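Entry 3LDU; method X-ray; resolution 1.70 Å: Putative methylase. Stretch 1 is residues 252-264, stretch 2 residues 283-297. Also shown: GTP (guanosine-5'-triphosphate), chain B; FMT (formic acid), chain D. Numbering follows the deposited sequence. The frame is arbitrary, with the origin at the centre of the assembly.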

ATOM      1  N   ILE A 252      -1.029  -0.483 -20.353  1.00 29.83           N
ATOM      2  CA  ILE A 252       0.278  -1.128 -20.191  1.00 31.74           C
ATOM      3  C   ILE A 252       1.198  -0.736 -21.335  1.00 39.46           C
ATOM      4  O   ILE A 252       0.825  -0.838 -22.505  1.00 36.85           O
ATOM      5  N   ASP A 253       2.404  -0.285 -20.996  1.00 35.01           N
ATOM      6  CA  ASP A 253       3.371   0.122 -22.007  1.00 36.03           C
ATOM      7  C   ASP A 253       4.066  -1.110 -22.572  1.00 41.01           C
ATOM      8  O   ASP A 253       4.996  -1.647 -21.969  1.00 46.75           O
ATOM      9  N   ASN A 254       3.601  -1.558 -23.732  1.00 45.46           N
ATOM     10  CA  ASN A 254       4.083  -2.793 -24.336  1.00 56.60           C
ATOM     11  C   ASN A 254       5.255  -2.563 -25.276  1.00 55.57           C
ATOM     12  O   ASN A 254       5.910  -3.506 -25.709  1.00 52.69           O
ATOM     13  N   GLU A 255       5.511  -1.302 -25.594  1.00 60.05           N
ATOM     14  CA  GLU A 255       6.580  -0.962 -26.517  1.00 66.54           C
ATOM     15  C   GLU A 255       7.909  -0.817 -25.781  1.00 66.92           C
ATOM     16  O   GLU A 255       8.956  -1.219 -26.289  1.00 64.39           O
ATOM     17  N   SER A 256       7.855  -0.265 -24.572  1.00 63.18           N
ATOM     18  CA  SER A 256       9.064  -0.020 -23.790  1.00 61.55           C
ATOM     19  C   SER A 256       9.864  -1.278 -23.455  1.00 56.41           C
ATOM     20  O   SER A 256       9.310  -2.316 -23.088  1.00 54.71           O
ATOM     21  N   LYS A 257      11.180  -1.172 -23.588  1.00 47.79           N
ATOM     22  CA  LYS A 257      12.071  -2.244 -23.184  1.00 48.52           C
ATOM     23  C   LYS A 257      13.118  -1.707 -22.217  1.00 46.07           C
ATOM     24  O   LYS A 257      13.777  -0.698 -22.483  1.00 42.16           O
ATOM     25  N   PHE A 258      13.243  -2.373 -21.078  1.00 36.26           N
ATOM     26  CA  PHE A 258      14.280  -2.045 -20.118  1.00 29.71           C
ATOM     27  C   PHE A 258      14.527  -3.266 -19.253  1.00 32.15           C
ATOM     28  O   PHE A 258      13.757  -4.226 -19.284  1.00 28.91           O
ATOM     29  N   LYS A 259      15.613  -3.225 -18.493  1.00 30.40           N
ATOM     30  CA  LYS A 259      15.971  -4.315 -17.607  1.00 29.42           C
ATOM     31  C   LYS A 259      16.422  -3.722 -16.280  1.00 29.24           C
ATOM     32  O   LYS A 259      17.168  -2.741 -16.254  1.00 31.97           O
ATOM     33  N   ILE A 260      15.964  -4.312 -15.184  1.00 22.99           N
ATOM     34  CA  ILE A 260      16.488  -3.979 -13.865  1.00 23.44           C
ATOM     35  C   ILE A 260      16.948  -5.289 -13.223  1.00 24.39           C
ATOM     36  O   ILE A 260      16.582  -6.377 -13.701  1.00 24.15           O
ATOM     37  N   TYR A 261      17.774  -5.196 -12.182  1.00 18.08           N
ATOM     38  CA  TYR A 261      18.510  -6.363 -11.713  1.00 17.52           C
ATOM     39  C   TYR A 261      18.409  -6.587 -10.220  1.00 20.39           C
ATOM     40  O   TYR A 261      18.495  -5.644  -9.446  1.00 23.13           O
ATOM     41  N   GLY A 262      18.271  -7.850  -9.822  1.00 20.46           N
ATOM     42  CA  GLY A 262      18.292  -8.200  -8.414  1.00 19.46           C
ATOM     43  C   GLY A 262      19.364  -9.240  -8.146  1.00 22.82           C
ATOM     44  O   GLY A 262      19.605 -10.120  -8.983  1.00 23.65           O
ATOM     45  N   TYR A 263      20.021  -9.124  -6.992  1.00 20.65           N
ATOM     46  CA  TYR A 263      20.940 -10.154  -6.502  1.00 19.61           C
ATOM     47  C   TYR A 263      20.595 -10.515  -5.068  1.00 17.40           C
ATOM     48  O   TYR A 263      20.115  -9.671  -4.313  1.00 22.06           O
ATOM     49  N   ASP A 264      20.848 -11.766  -4.691  1.00 18.45           N
ATOM     50  CA  ASP A 264      20.733 -12.175  -3.292  1.00 22.27           C
ATOM     51  C   ASP A 264      21.637 -13.389  -3.102  1.00 24.60           C
ATOM     52  O   ASP A 264      21.917 -14.097  -4.065  1.00 24.69           O
ATOM     53  N   ASP A 283       8.320 -10.471 -15.724  1.00 24.53           N
ATOM     54  CA  ASP A 283       9.528 -11.294 -15.863  1.00 25.53           C
ATOM     55  C   ASP A 283      10.478 -10.838 -16.969  1.00 27.37           C
ATOM     56  O   ASP A 283      11.685 -11.079 -16.888  1.00 31.75           O
ATOM     57  N   GLU A 284       9.952 -10.185 -18.001  1.00 26.46           N
ATOM     58  CA  GLU A 284      10.803  -9.758 -19.110  1.00 31.84           C
ATOM     59  C   GLU A 284      11.628  -8.516 -18.769  1.00 28.63           C
ATOM     60  O   GLU A 284      12.533  -8.140 -19.512  1.00 29.68           O
ATOM     61  N   TYR A 285      11.331  -7.887 -17.637  1.00 25.31           N
ATOM     62  CA  TYR A 285      11.971  -6.612 -17.302  1.00 24.98           C
ATOM     63  C   TYR A 285      12.941  -6.737 -16.147  1.00 27.74           C
ATOM     64  O   TYR A 285      13.612  -5.774 -15.806  1.00 24.90           O
ATOM     65  N   ILE A 286      13.021  -7.926 -15.553  1.00 21.26           N
ATOM     66  CA  ILE A 286      13.895  -8.120 -14.404  1.00 22.62           C
ATOM     67  C   ILE A 286      14.779  -9.332 -14.588  1.00 23.48           C
ATOM     68  O   ILE A 286      14.333 -10.376 -15.059  1.00 22.63           O
ATOM     69  N   GLU A 287      16.041  -9.196 -14.208  1.00 21.67           N
ATOM     70  CA  GLU A 287      16.929 -10.346 -14.170  1.00 25.32           C
ATOM     71  C   GLU A 287      17.422 -10.536 -12.735  1.00 23.39           C
ATOM     72  O   GLU A 287      18.020  -9.631 -12.155  1.00 24.06           O
ATOM     73  N   PHE A 288      17.140 -11.708 -12.173  1.00 23.21           N
ATOM     74  CA  PHE A 288      17.496 -12.043 -10.798  1.00 24.98           C
ATOM     75  C   PHE A 288      18.614 -13.074 -10.847  1.00 25.07           C
ATOM     76  O   PHE A 288      18.562 -13.998 -11.662  1.00 26.05           O
ATOM     77  N   ASN A 289      19.611 -12.914  -9.982  1.00 23.06           N
ATOM     78  CA  ASN A 289      20.756 -13.830  -9.910  1.00 27.30           C
ATOM     79  C   ASN A 289      21.256 -13.972  -8.478  1.00 27.62           C
ATOM     80  O   ASN A 289      21.131 -13.050  -7.673  1.00 22.55           O
ATOM     81  N   VAL A 290      21.838 -15.121  -8.162  1.00 25.94           N
ATOM     82  CA  VAL A 290      22.606 -15.225  -6.927  1.00 25.15           C
ATOM     83  C   VAL A 290      23.816 -14.307  -7.053  1.00 28.43           C
ATOM     84  O   VAL A 290      24.500 -14.302  -8.071  1.00 27.47           O
ATOM     85  N   GLY A 291      24.046 -13.492  -6.028  1.00 23.74           N
ATOM     86  CA  GLY A 291      25.173 -12.577  -6.008  1.00 27.38           C
ATOM     87  C   GLY A 291      25.342 -11.974  -4.626  1.00 28.80           C
ATOM     88  O   GLY A 291      24.413 -11.987  -3.816  1.00 25.96           O
ATOM     89  N   ASP A 292      26.539 -11.449  -4.365  1.00 24.99           N
ATOM     90  CA  ASP A 292      26.913 -10.855  -3.082  1.00 24.11           C
ATOM     91  C   ASP A 292      26.984  -9.327  -3.243  1.00 26.26           C
ATOM     92  O   ASP A 292      27.846  -8.818  -3.955  1.00 27.60           O
ATOM     93  N   ALA A 293      26.066  -8.605  -2.592  1.00 20.45           N
ATOM     94  CA  ALA A 293      25.995  -7.141  -2.666  1.00 20.59           C
ATOM     95  C   ALA A 293      27.309  -6.440  -2.300  1.00 21.47           C
ATOM     96  O   ALA A 293      27.589  -5.355  -2.810  1.00 22.99           O
ATOM     97  N   THR A 294      28.074  -7.039  -1.389  1.00 26.33           N
ATOM     98  CA  THR A 294      29.348  -6.446  -0.950  1.00 25.59           C
ATOM     99  C   THR A 294      30.416  -6.484  -2.039  1.00 24.94           C
ATOM    100  O   THR A 294      31.460  -5.839  -1.917  1.00 32.53           O
ATOM    101  N   GLN A 295      30.153  -7.237  -3.098  1.00 25.56           N
ATOM    102  CA  GLN A 295      31.066  -7.310  -4.225  1.00 24.39           C
ATOM    103  C   GLN A 295      30.466  -6.637  -5.440  1.00 24.53           C
ATOM    104  O   GLN A 295      30.998  -6.769  -6.546  1.00 27.72           O
ATOM    105  N   PHE A 296      29.345  -5.943  -5.259  1.00 27.23           N
ATOM    106  CA  PHE A 296      28.695  -5.344  -6.418  1.00 30.69           C
ATOM    107  C   PHE A 296      29.606  -4.297  -7.067  1.00 34.25           C
ATOM    108  O   PHE A 296      30.194  -3.452  -6.388  1.00 31.97           O
ATOM    109  N   LYS A 297      29.736  -4.381  -8.386  1.00 31.24           N
ATOM    110  CA  LYS A 297      30.521  -3.416  -9.148  1.00 32.38           C
ATOM    111  C   LYS A 297      29.831  -3.156 -10.481  1.00 31.47           C
ATOM    112  O   LYS A 297      29.129  -4.022 -11.008  1.00 37.10           O
TER

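In a parallel pair, backbone hydrogen bonds join the strands while side chains project alternately to the two faces of the sheet. Strands 260-264 and 286-290 of this putative methylase illustrate the principle. Ahead of the strand, the E284 side chain points sideways, and K259 NZ donates a weak hydrogen bond to E284 O at 3.4 Å. Y285, an m rotamer, has more of its surface covered by the other stretch than any other residue. Its CD1 lies 3.6 Å from F258 CE2, over one face of the p-rotamer phenylalanine ring, while S256 O approaches the tyrosine ring edge, 3.5 Å from Y285 CE1.

Alternation then sets in. I286 (m, t) projects to the same face as I260 (p, t), and their CG1 atoms meet at 3.9 Å. E287 points to the other face in an extended t, t conformation, bringing its CD within 3.9 Å of Y261 CE1; the m rotamer of Y261 carries its ring close enough for this contact. F288 (m) returns to the isoleucine face opposite G262, where a CB on the glycine would come 2.9 Å from F288 CD1, a clash. N289 (m) joins E287: N289 ND2 donates to E287 OE2 at 2.9 Å, and N289 CB packs 3.9 Å from Y263 CD1, Y263 also being an m rotamer. Water 2 accepts from N289 ND2 at 3.0 Å and donates to G262 O and E287 O, both at 2.9 Å.

The side chains of V290 and D264 diverge; that of D264 (t) points away from stretch 2 and accepts hydrogen bonds from GTP, O3' to D264 OD1 and O2' to D264 OD2, each at 2.9 Å. G291 leaves room for Y263, and D292 OD1 accepts a weak hydrogen bond from GTP N1 at 3.5 Å. Finally, F296 (t) points back toward stretch 1, placing CE1 4.1 Å from Y263 CE2.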

ATOM      1  CB  ILE A 252       0.170  -2.661 -20.155  1.00 34.01           C
ATOM      2  CG1 ILE A 252      -0.553  -3.114 -18.883  1.00 34.96           C
ATOM      3  CG2 ILE A 252       1.552  -3.286 -20.211  1.00 38.69           C
ATOM      4  CD1 ILE A 252      -0.629  -4.621 -18.735  1.00 33.90           C
ATOM      5  CB  ASP A 253       4.379   1.102 -21.402  1.00 40.35           C
ATOM      6  CG  ASP A 253       5.347   1.656 -22.429  1.00 50.89           C
ATOM      7  OD1 ASP A 253       5.473   1.061 -23.522  1.00 55.05           O
ATOM      8  OD2 ASP A 253       5.989   2.687 -22.138  1.00 50.82           O
ATOM      9  CB  ASN A 254       2.949  -3.493 -25.092  1.00 66.36           C
ATOM     10  CG  ASN A 254       2.088  -4.351 -24.189  1.00 73.68           C
ATOM     11  OD1 ASN A 254       0.859  -4.340 -24.289  1.00 76.86           O
ATOM     12  ND2 ASN A 254       2.731  -5.100 -23.298  1.00 71.13           N
ATOM     13  CB  GLU A 255       6.231   0.317 -27.278  1.00 73.38           C
ATOM     14  CG  GLU A 255       4.841   0.282 -27.918  1.00 77.94           C
ATOM     15  CD  GLU A 255       4.518   1.543 -28.699  1.00 80.82           C
ATOM     16  OE1 GLU A 255       3.723   2.368 -28.198  1.00 81.17           O
ATOM     17  OE2 GLU A 255       5.053   1.706 -29.817  1.00 81.38           O
ATOM     18  CB  SER A 256       8.734   0.742 -22.507  1.00 61.85           C
ATOM     19  OG  SER A 256       8.560   2.118 -22.779  1.00 62.35           O
ATOM     20  CB  LYS A 257      12.744  -2.883 -24.398  1.00 54.63           C
ATOM     21  CG  LYS A 257      11.783  -3.561 -25.364  1.00 63.69           C
ATOM     22  CD  LYS A 257      12.551  -4.195 -26.517  1.00 73.44           C
ATOM     23  CE  LYS A 257      11.626  -4.854 -27.528  1.00 78.53           C
ATOM     24  NZ  LYS A 257      12.391  -5.444 -28.667  1.00 78.82           N
ATOM     25  CB  PHE A 258      13.888  -0.836 -19.258  1.00 30.08           C
ATOM     26  CG  PHE A 258      12.630  -1.040 -18.441  1.00 27.05           C
ATOM     27  CD1 PHE A 258      12.699  -1.485 -17.127  1.00 27.21           C
ATOM     28  CD2 PHE A 258      11.377  -0.782 -18.987  1.00 27.27           C
ATOM     29  CE1 PHE A 258      11.542  -1.672 -16.376  1.00 25.05           C
ATOM     30  CE2 PHE A 258      10.220  -0.963 -18.241  1.00 30.63           C
ATOM     31  CZ  PHE A 258      10.299  -1.410 -16.936  1.00 28.01           C
ATOM     32  CB  LYS A 259      17.118  -5.129 -18.205  1.00 40.79           C
ATOM     33  CG  LYS A 259      17.032  -6.624 -17.970  1.00 48.77           C
ATOM     34  CD  LYS A 259      16.202  -7.293 -19.058  1.00 53.06           C
ATOM     35  CE  LYS A 259      16.543  -8.765 -19.200  1.00 53.70           C
ATOM     36  NZ  LYS A 259      15.588  -9.444 -20.120  1.00 57.65           N
ATOM     37  CB  ILE A 260      15.444  -3.219 -13.011  1.00 20.13           C
ATOM     38  CG1 ILE A 260      14.223  -4.098 -12.750  1.00 16.46           C
ATOM     39  CG2 ILE A 260      15.022  -1.953 -13.726  1.00 22.44           C
ATOM     40  CD1 ILE A 260      13.058  -3.369 -12.074  1.00 19.29           C
ATOM     41  CB  TYR A 261      19.997  -6.185 -12.054  1.00 22.03           C
ATOM     42  CG  TYR A 261      20.243  -6.099 -13.530  1.00 24.97           C
ATOM     43  CD1 TYR A 261      20.629  -7.221 -14.248  1.00 25.33           C
ATOM     44  CD2 TYR A 261      20.069  -4.900 -14.213  1.00 29.49           C
ATOM     45  CE1 TYR A 261      20.844  -7.154 -15.621  1.00 34.30           C
ATOM     46  CE2 TYR A 261      20.284  -4.823 -15.580  1.00 35.05           C
ATOM     47  CZ  TYR A 261      20.667  -5.951 -16.276  1.00 39.37           C
ATOM     48  OH  TYR A 261      20.877  -5.877 -17.634  1.00 45.47           O
ATOM     49  CB  TYR A 263      22.395  -9.666  -6.554  1.00 19.76           C
ATOM     50  CG  TYR A 263      22.810  -9.257  -7.936  1.00 20.82           C
ATOM     51  CD1 TYR A 263      23.260 -10.199  -8.847  1.00 23.18           C
ATOM     52  CD2 TYR A 263      22.729  -7.930  -8.340  1.00 24.61           C
ATOM     53  CE1 TYR A 263      23.613  -9.837 -10.122  1.00 25.44           C
ATOM     54  CE2 TYR A 263      23.088  -7.554  -9.617  1.00 25.45           C
ATOM     55  CZ  TYR A 263      23.538  -8.514 -10.500  1.00 27.98           C
ATOM     56  OH  TYR A 263      23.893  -8.163 -11.778  1.00 30.26           O
ATOM     57  CB  ASP A 264      19.269 -12.523  -2.957  1.00 19.41           C
ATOM     58  CG  ASP A 264      18.984 -12.477  -1.464  1.00 27.03           C
ATOM     59  OD1 ASP A 264      18.254 -11.558  -1.026  1.00 26.39           O
ATOM     60  OD2 ASP A 264      19.491 -13.350  -0.725  1.00 28.90           O
ATOM     61  CB  ASP A 283       9.169 -12.773 -16.064  1.00 29.70           C
ATOM     62  CG  ASP A 283       8.121 -12.984 -17.135  1.00 36.33           C
ATOM     63  OD1 ASP A 283       6.963 -12.547 -16.949  1.00 37.26           O
ATOM     64  OD2 ASP A 283       8.453 -13.600 -18.165  1.00 39.85           O
ATOM     65  CB  GLU A 284       9.970  -9.502 -20.368  1.00 36.05           C
ATOM     66  CG  GLU A 284       9.352 -10.756 -20.977  1.00 50.03           C
ATOM     67  CD  GLU A 284      10.382 -11.665 -21.637  1.00 63.38           C
ATOM     68  OE1 GLU A 284      11.530 -11.216 -21.847  1.00 66.10           O
ATOM     69  OE2 GLU A 284      10.043 -12.828 -21.953  1.00 68.18           O
ATOM     70  CB  TYR A 285      10.924  -5.540 -16.985  1.00 26.29           C
ATOM     71  CG  TYR A 285       9.940  -5.343 -18.111  1.00 29.75           C
ATOM     72  CD1 TYR A 285      10.190  -4.429 -19.123  1.00 31.39           C
ATOM     73  CD2 TYR A 285       8.766  -6.091 -18.176  1.00 29.64           C
ATOM     74  CE1 TYR A 285       9.301  -4.261 -20.169  1.00 34.28           C
ATOM     75  CE2 TYR A 285       7.874  -5.926 -19.214  1.00 38.81           C
ATOM     76  CZ  TYR A 285       8.146  -5.011 -20.205  1.00 38.10           C
ATOM     77  OH  TYR A 285       7.249  -4.837 -21.235  1.00 40.02           O
ATOM     78  CB  ILE A 286      13.103  -8.339 -13.096  1.00 21.82           C
ATOM     79  CG1 ILE A 286      11.977  -7.326 -12.971  1.00 20.46           C
ATOM     80  CG2 ILE A 286      14.039  -8.229 -11.902  1.00 20.72           C
ATOM     81  CD1 ILE A 286      11.050  -7.605 -11.786  1.00 24.41           C
ATOM     82  CB  GLU A 287      18.095 -10.152 -15.139  1.00 30.61           C
ATOM     83  CG  GLU A 287      19.131 -11.248 -15.066  1.00 39.55           C
ATOM     84  CD  GLU A 287      20.270 -11.032 -16.049  1.00 42.98           C
ATOM     85  OE1 GLU A 287      19.986 -10.747 -17.232  1.00 45.71           O
ATOM     86  OE2 GLU A 287      21.444 -11.158 -15.633  1.00 40.41           O
ATOM     87  CB  PHE A 288      16.316 -12.702 -10.080  1.00 22.69           C
ATOM     88  CG  PHE A 288      15.139 -11.790  -9.816  1.00 20.11           C
ATOM     89  CD1 PHE A 288      15.187 -10.840  -8.800  1.00 19.38           C
ATOM     90  CD2 PHE A 288      13.970 -11.934 -10.534  1.00 27.30           C
ATOM     91  CE1 PHE A 288      14.081 -10.017  -8.529  1.00 22.79           C
ATOM     92  CE2 PHE A 288      12.869 -11.126 -10.269  1.00 26.06           C
ATOM     93  CZ  PHE A 288      12.932 -10.166  -9.269  1.00 25.11           C
ATOM     94  CB  ASN A 289      21.923 -13.315 -10.760  1.00 32.48           C
ATOM     95  CG  ASN A 289      21.685 -13.471 -12.247  1.00 34.28           C
ATOM     96  OD1 ASN A 289      21.542 -14.586 -12.754  1.00 34.27           O
ATOM     97  ND2 ASN A 289      21.650 -12.347 -12.959  1.00 38.13           N
ATOM     98  CB  VAL A 290      23.047 -16.678  -6.656  1.00 27.14           C
ATOM     99  CG1 VAL A 290      23.980 -16.747  -5.454  1.00 23.36           C
ATOM    100  CG2 VAL A 290      21.822 -17.551  -6.428  1.00 31.33           C
ATOM    101  CB  ASP A 292      28.283 -11.449  -2.680  1.00 22.06           C
ATOM    102  CG  ASP A 292      28.791 -10.978  -1.314  1.00 26.31           C
ATOM    103  OD1 ASP A 292      28.172 -10.105  -0.667  1.00 26.20           O
ATOM    104  OD2 ASP A 292      29.852 -11.504  -0.894  1.00 28.76           O
ATOM    105  CB  ALA A 293      24.880  -6.624  -1.758  1.00 21.30           C
ATOM    106  CB  THR A 294      29.906  -7.094   0.348  1.00 27.78           C
ATOM    107  OG1 THR A 294      30.305  -8.441   0.092  1.00 28.04           O
ATOM    108  CG2 THR A 294      28.853  -7.066   1.465  1.00 29.34           C
ATOM    109  CB  GLN A 295      31.390  -8.763  -4.565  1.00 24.41           C
ATOM    110  CG  GLN A 295      31.825  -9.565  -3.363  1.00 31.39           C
ATOM    111  CD  GLN A 295      33.082  -9.015  -2.760  1.00 40.41           C
ATOM    112  OE1 GLN A 295      34.111  -8.934  -3.433  1.00 35.42           O
ATOM    113  NE2 GLN A 295      33.017  -8.626  -1.486  1.00 34.53           N
ATOM    114  CB  PHE A 296      27.304  -4.758  -6.097  1.00 27.50           C
ATOM    115  CG  PHE A 296      26.654  -4.113  -7.286  1.00 24.34           C
ATOM    116  CD1 PHE A 296      26.124  -4.893  -8.306  1.00 32.75           C
ATOM    117  CD2 PHE A 296      26.626  -2.725  -7.418  1.00 29.80           C
ATOM    118  CE1 PHE A 296      25.546  -4.313  -9.422  1.00 35.01           C
ATOM    119  CE2 PHE A 296      26.047  -2.136  -8.532  1.00 31.03           C
ATOM    120  CZ  PHE A 296      25.504  -2.937  -9.537  1.00 32.43           C
ATOM    121  CB  LYS A 297      31.942  -3.951  -9.399  1.00 37.14           C
ATOM    122  CG  LYS A 297      32.737  -4.230  -8.136  1.00 46.73           C
ATOM    123  CD  LYS A 297      34.034  -4.984  -8.445  1.00 53.17           C
ATOM    124  CE  LYS A 297      34.904  -5.120  -7.201  1.00 60.89           C
ATOM    125  NZ  LYS A 297      34.223  -5.854  -6.098  1.00 59.80           N
TER
HETATM  126  PG  GTP B 383      11.810  -8.443  -0.239  0.70 67.03           P
HETATM  127  O1G GTP B 383      12.443  -7.820  -1.465  0.70 70.63           O
HETATM  128  O2G GTP B 383      10.461  -7.811  -0.026  0.70 65.55           O
HETATM  129  O3G GTP B 383      11.590  -9.926  -0.432  0.70 62.43           O
HETATM  130  O3B GTP B 383      12.782  -8.167   1.028  0.70 73.72           O
HETATM  131  PB  GTP B 383      13.629  -9.381   1.676  0.70 99.85           P
HETATM  132  O1B GTP B 383      12.881  -9.865   2.895  0.70 98.87           O
HETATM  133  O2B GTP B 383      13.783 -10.519   0.703  0.70102.45           O
HETATM  134  O3A GTP B 383      15.078  -8.847   2.151  0.70 44.75           O
HETATM  135  PA  GTP B 383      15.560  -9.327   3.622  0.70 39.98           P
HETATM  136  O1A GTP B 383      15.295 -10.812   3.748  0.70 59.58           O
HETATM  137  O2A GTP B 383      14.817  -8.577   4.702  0.70 55.74           O
HETATM  138  O5' GTP B 383      17.146  -9.111   3.729  0.90 50.49           O
HETATM  139  C5' GTP B 383      17.792  -8.713   2.561  0.90 48.50           C
HETATM  140  C4' GTP B 383      18.226  -9.966   1.810  0.90 43.60           C
HETATM  141  O4' GTP B 383      19.611  -9.838   1.646  0.90 43.80           O
HETATM  142  C3' GTP B 383      18.013 -11.313   2.505  0.90 34.80           C
HETATM  143  O3' GTP B 383      17.209 -12.107   1.660  0.90 32.86           O
HETATM  144  C2' GTP B 383      19.394 -11.951   2.631  0.90 35.36           C
HETATM  145  O2' GTP B 383      19.439 -13.277   2.143  0.90 33.59           O
HETATM  146  C1' GTP B 383      20.211 -11.108   1.683  0.90 36.80           C
HETATM  147  N9  GTP B 383      21.616 -10.893   2.050  0.90 29.38           N
HETATM  148  C8  GTP B 383      22.245 -10.877   3.267  0.90 30.85           C
HETATM  149  N7  GTP B 383      23.559 -10.608   3.040  0.90 34.27           N
HETATM  150  C5  GTP B 383      23.757 -10.466   1.704  0.90 33.33           C
HETATM  151  C6  GTP B 383      24.880 -10.191   0.932  0.90 38.65           C
HETATM  152  O6  GTP B 383      25.996 -10.025   1.451  0.90 36.72           O
HETATM  153  N1  GTP B 383      24.725 -10.105  -0.436  0.90 34.03           N
HETATM  154  C2  GTP B 383      23.489 -10.286  -1.031  0.90 32.61           C
HETATM  155  N2  GTP B 383      23.393 -10.178  -2.346  0.90 30.66           N
HETATM  156  N3  GTP B 383      22.360 -10.571  -0.269  0.90 25.23           N
HETATM  157  C4  GTP B 383      22.526 -10.645   1.077  0.90 33.81           C
HETATM  158  C   FMT D 385      18.417  -1.017 -19.102  1.00 63.68           C
HETATM  159  O1  FMT D 385      19.253  -0.351 -18.493  1.00 64.37           O
HETATM  160  O2  FMT D 385      17.203  -0.906 -18.940  1.00 62.05           O
HETATM  161  O   HOH W   1      12.591  -5.540 -21.590  1.00 47.10           O
HETATM  162  O   HOH W   2      20.845  -9.781 -11.600  1.00 28.65           O